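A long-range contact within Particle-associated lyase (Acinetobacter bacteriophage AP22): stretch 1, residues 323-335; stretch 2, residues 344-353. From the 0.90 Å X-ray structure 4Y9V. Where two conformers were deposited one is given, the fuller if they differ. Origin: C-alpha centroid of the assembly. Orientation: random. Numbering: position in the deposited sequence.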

# COMPACT_ATOMS: atom_id res chain seq x y z
N ALA A 323 -11.67 -4.43 1.68
CA ALA A 323 -13.06 -4.80 1.46
C ALA A 323 -13.16 -6.16 0.80
O ALA A 323 -12.38 -6.50 -0.11
N ILE A 324 -14.17 -6.93 1.21
CA ILE A 324 -14.47 -8.25 0.67
C ILE A 324 -15.78 -8.12 -0.09
O ILE A 324 -16.82 -7.83 0.50
N LEU A 325 -15.72 -8.27 -1.43
CA LEU A 325 -16.77 -7.82 -2.33
C LEU A 325 -17.15 -8.96 -3.28
O LEU A 325 -16.33 -9.38 -4.11
N HIS A 326 -18.41 -9.42 -3.20
CA HIS A 326 -18.81 -10.57 -4.00
C HIS A 326 -20.17 -10.40 -4.66
O HIS A 326 -21.10 -9.83 -4.11
N SER A 327 -20.23 -10.94 -5.90
CA SER A 327 -21.47 -11.05 -6.63
C SER A 327 -21.91 -12.51 -6.67
O SER A 327 -21.07 -13.42 -6.84
N GLU A 328 -23.21 -12.74 -6.59
CA GLU A 328 -23.76 -14.11 -6.70
C GLU A 328 -23.78 -14.59 -8.14
O GLU A 328 -23.43 -15.77 -8.40
N THR A 329 -24.17 -13.74 -9.08
CA THR A 329 -24.05 -14.05 -10.49
C THR A 329 -22.57 -13.93 -10.91
O THR A 329 -21.73 -13.44 -10.17
N ASP A 330 -22.29 -14.34 -12.15
CA ASP A 330 -20.91 -14.44 -12.61
C ASP A 330 -20.31 -13.14 -13.14
O ASP A 330 -19.37 -13.21 -13.93
N THR A 331 -20.74 -12.02 -12.66
CA THR A 331 -20.08 -10.73 -12.88
C THR A 331 -19.04 -10.52 -11.77
O THR A 331 -18.59 -11.48 -11.17
N SER A 332 -18.64 -9.27 -11.57
CA SER A 332 -17.60 -8.96 -10.59
C SER A 332 -18.16 -8.40 -9.30
O SER A 332 -19.09 -7.60 -9.27
N GLY A 333 -17.52 -8.78 -8.20
CA GLY A 333 -17.82 -8.17 -6.92
C GLY A 333 -17.43 -6.70 -6.86
O GLY A 333 -18.22 -5.84 -6.49
N ALA A 334 -16.17 -6.45 -7.21
CA ALA A 334 -15.62 -5.09 -7.36
C ALA A 334 -15.81 -4.63 -8.80
O ALA A 334 -15.55 -5.37 -9.75
N ASP A 335 -16.25 -3.38 -8.96
CA ASP A 335 -16.49 -2.84 -10.27
C ASP A 335 -15.95 -1.44 -10.44
O ASP A 335 -15.92 -0.61 -9.51
N VAL A 344 -8.82 3.04 -7.25
CA VAL A 344 -8.07 1.85 -6.84
C VAL A 344 -8.88 1.04 -5.82
O VAL A 344 -9.50 1.59 -4.92
N TYR A 345 -8.80 -0.27 -5.99
CA TYR A 345 -9.10 -1.27 -4.96
C TYR A 345 -7.77 -1.84 -4.47
O TYR A 345 -6.99 -2.35 -5.29
N ASP A 346 -7.52 -1.74 -3.17
CA ASP A 346 -6.25 -2.17 -2.56
C ASP A 346 -6.54 -3.10 -1.41
O ASP A 346 -7.39 -2.82 -0.56
N HIS A 347 -5.87 -4.26 -1.37
CA HIS A 347 -6.07 -5.20 -0.24
C HIS A 347 -7.54 -5.60 -0.14
O HIS A 347 -8.08 -5.78 0.95
N CYS A 348 -8.18 -5.81 -1.29
CA CYS A 348 -9.57 -6.28 -1.37
C CYS A 348 -9.61 -7.69 -1.93
O CYS A 348 -8.65 -8.17 -2.54
N THR A 349 -10.75 -8.33 -1.73
CA THR A 349 -11.04 -9.63 -2.32
C THR A 349 -12.29 -9.47 -3.19
O THR A 349 -13.26 -8.84 -2.77
N THR A 350 -12.24 -10.08 -4.38
CA THR A 350 -13.38 -10.03 -5.30
C THR A 350 -13.37 -11.29 -6.14
O THR A 350 -12.32 -11.85 -6.47
N ASN A 351 -14.57 -11.72 -6.55
CA ASN A 351 -14.70 -12.62 -7.71
C ASN A 351 -14.83 -11.72 -8.95
O ASN A 351 -15.78 -10.94 -9.04
N TYR A 352 -13.84 -11.84 -9.84
CA TYR A 352 -13.77 -11.09 -11.09
C TYR A 352 -13.55 -9.60 -10.80
O TYR A 352 -13.56 -9.14 -9.67
N ALA A 353 -13.34 -8.82 -11.86
CA ALA A 353 -13.02 -7.40 -11.69
C ALA A 353 -13.24 -6.69 -13.01
O ALA A 353 -12.79 -7.20 -14.05

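The apolar centre forms around Tyr-345, whose side chain (chi1 m, -68°) points toward the first stretch. Ala-334, also pointing toward its partner, sets CB over one face of the ring, 3.7 Å from the centroid and 13° off the normal, which identifies a CH-pi contact. Leu-325 (m, t) brings CD1 to 3.6 Å from Tyr-345 CE1. The phenol ends in a polar contact: Tyr-345 OH donates to Asp-335 O at 2.8 Å.

Leu-325 and Thr-350 share one face of the parallel sheet. Thr-350 (t) uses its hydroxyl twice, accepting from Ala-334 N (OG1 to N 2.9 Å, 161°) and donating to Tyr-352 O (OG1 to O 2.7 Å). On the other face, Ile-324 (m, m) reaches Thr-349 (m), CD1 to OG1 3.6 Å.

Asn-351 (p) dominates the polar edge. Its OD1 accepts from His-326 ND1 (2.9 Å), near the plane of the imidazole (chi1 m), and from Ser-327 N (3.1 Å). Its ND2 donates to Ser-327 OG (3.0 Å), and Ser-327 (p) passes a bond on from OG to Thr-329 O (2.8 Å). A water accepts from Asn-351 ND2 (2.9 Å) and donates to Thr-331 O (2.9 Å) and Asp-330 OD1 (3.0 Å), tying the loop to the amide.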

# COMPACT_ATOMS: atom_id res chain seq x y z
CB ALA A 323 -13.76 -3.75 0.61
CB ILE A 324 -14.50 -9.32 1.76
CG1 ILE A 324 -13.34 -9.27 2.75
CG2 ILE A 324 -14.67 -10.67 1.13
CD1 ILE A 324 -11.95 -9.46 2.19
CB LEU A 325 -16.25 -6.63 -3.14
CG LEU A 325 -15.83 -5.41 -2.31
CD1 LEU A 325 -15.27 -4.34 -3.20
CD2 LEU A 325 -17.00 -4.87 -1.46
CB HIS A 326 -18.81 -11.86 -3.16
CG HIS A 326 -17.41 -12.28 -2.79
ND1 HIS A 326 -16.48 -12.61 -3.76
CD2 HIS A 326 -16.73 -12.41 -1.64
CE1 HIS A 326 -15.34 -12.92 -3.15
NE2 HIS A 326 -15.45 -12.82 -1.86
CB SER A 327 -21.35 -10.52 -8.06
OG SER A 327 -20.48 -11.33 -8.83
CB GLU A 328 -25.19 -14.06 -6.11
CG GLU A 328 -25.93 -15.39 -6.24
CD GLU A 328 -26.76 -15.52 -7.49
OE1 GLU A 328 -27.49 -14.55 -7.80
OE2 GLU A 328 -26.79 -16.63 -8.05
CB THR A 329 -24.93 -13.15 -11.36
OG1 THR A 329 -24.47 -11.80 -11.28
CG2 THR A 329 -26.41 -13.26 -10.98
CB ASP A 330 -20.78 -15.55 -13.64
CG ASP A 330 -19.36 -16.07 -13.81
OD1 ASP A 330 -18.69 -16.26 -12.75
OD2 ASP A 330 -18.95 -16.31 -14.97
CB THR A 331 -21.11 -9.63 -13.04
OG1 THR A 331 -20.45 -8.42 -13.44
CG2 THR A 331 -21.92 -9.33 -11.80
CB SER A 332 -16.60 -7.97 -11.17
OG SER A 332 -17.26 -6.75 -11.54
CB ALA A 334 -14.13 -5.10 -7.04
CB ASP A 335 -18.02 -2.83 -10.55
CG ASP A 335 -18.43 -1.94 -11.73
OD1 ASP A 335 -18.30 -2.42 -12.88
OD2 ASP A 335 -18.84 -0.77 -11.45
CB VAL A 344 -6.70 2.22 -6.25
CG1 VAL A 344 -6.81 3.23 -5.12
CG2 VAL A 344 -5.89 0.96 -5.82
CB TYR A 345 -9.98 -2.40 -5.47
CG TYR A 345 -11.40 -2.05 -5.83
CD1 TYR A 345 -12.42 -2.13 -4.90
CD2 TYR A 345 -11.74 -1.64 -7.12
CE1 TYR A 345 -13.73 -1.82 -5.24
CE2 TYR A 345 -13.04 -1.34 -7.47
CZ TYR A 345 -14.05 -1.43 -6.53
OH TYR A 345 -15.37 -1.19 -6.82
CB ASP A 346 -5.49 -0.94 -2.06
CG ASP A 346 -4.09 -1.24 -1.55
OD1 ASP A 346 -3.39 -2.06 -2.13
OD2 ASP A 346 -3.63 -0.54 -0.63
CB HIS A 347 -5.49 -4.65 1.07
CG HIS A 347 -3.98 -4.82 1.14
ND1 HIS A 347 -2.99 -3.92 0.97
CD2 HIS A 347 -3.36 -6.00 1.37
CE1 HIS A 347 -1.79 -4.56 1.14
NE2 HIS A 347 -2.02 -5.81 1.35
CB CYS A 348 -10.40 -5.35 -2.26
SG CYS A 348 -10.60 -3.67 -1.63
CB THR A 349 -11.28 -10.67 -1.22
OG1 THR A 349 -10.03 -10.84 -0.52
CG2 THR A 349 -11.69 -12.02 -1.79
CB THR A 350 -13.32 -8.77 -6.19
OG1 THR A 350 -14.43 -8.78 -7.10
CG2 THR A 350 -12.02 -8.58 -6.91
CB ASN A 351 -15.87 -13.58 -7.60
CG ASN A 351 -17.23 -12.93 -7.42
OD1 ASN A 351 -17.46 -12.23 -6.43
ND2 ASN A 351 -18.13 -13.16 -8.34
CB TYR A 352 -14.98 -11.37 -11.99
CG TYR A 352 -14.85 -11.14 -13.47
CD1 TYR A 352 -13.82 -11.71 -14.21
CD2 TYR A 352 -15.82 -10.43 -14.18
CE1 TYR A 352 -13.73 -11.57 -15.60
CE2 TYR A 352 -15.77 -10.33 -15.55
CZ TYR A 352 -14.75 -10.90 -16.26
OH TYR A 352 -14.76 -10.80 -17.64
CB ALA A 353 -11.57 -7.23 -11.25
O HOH W 1 -17.57 -14.14 -11.02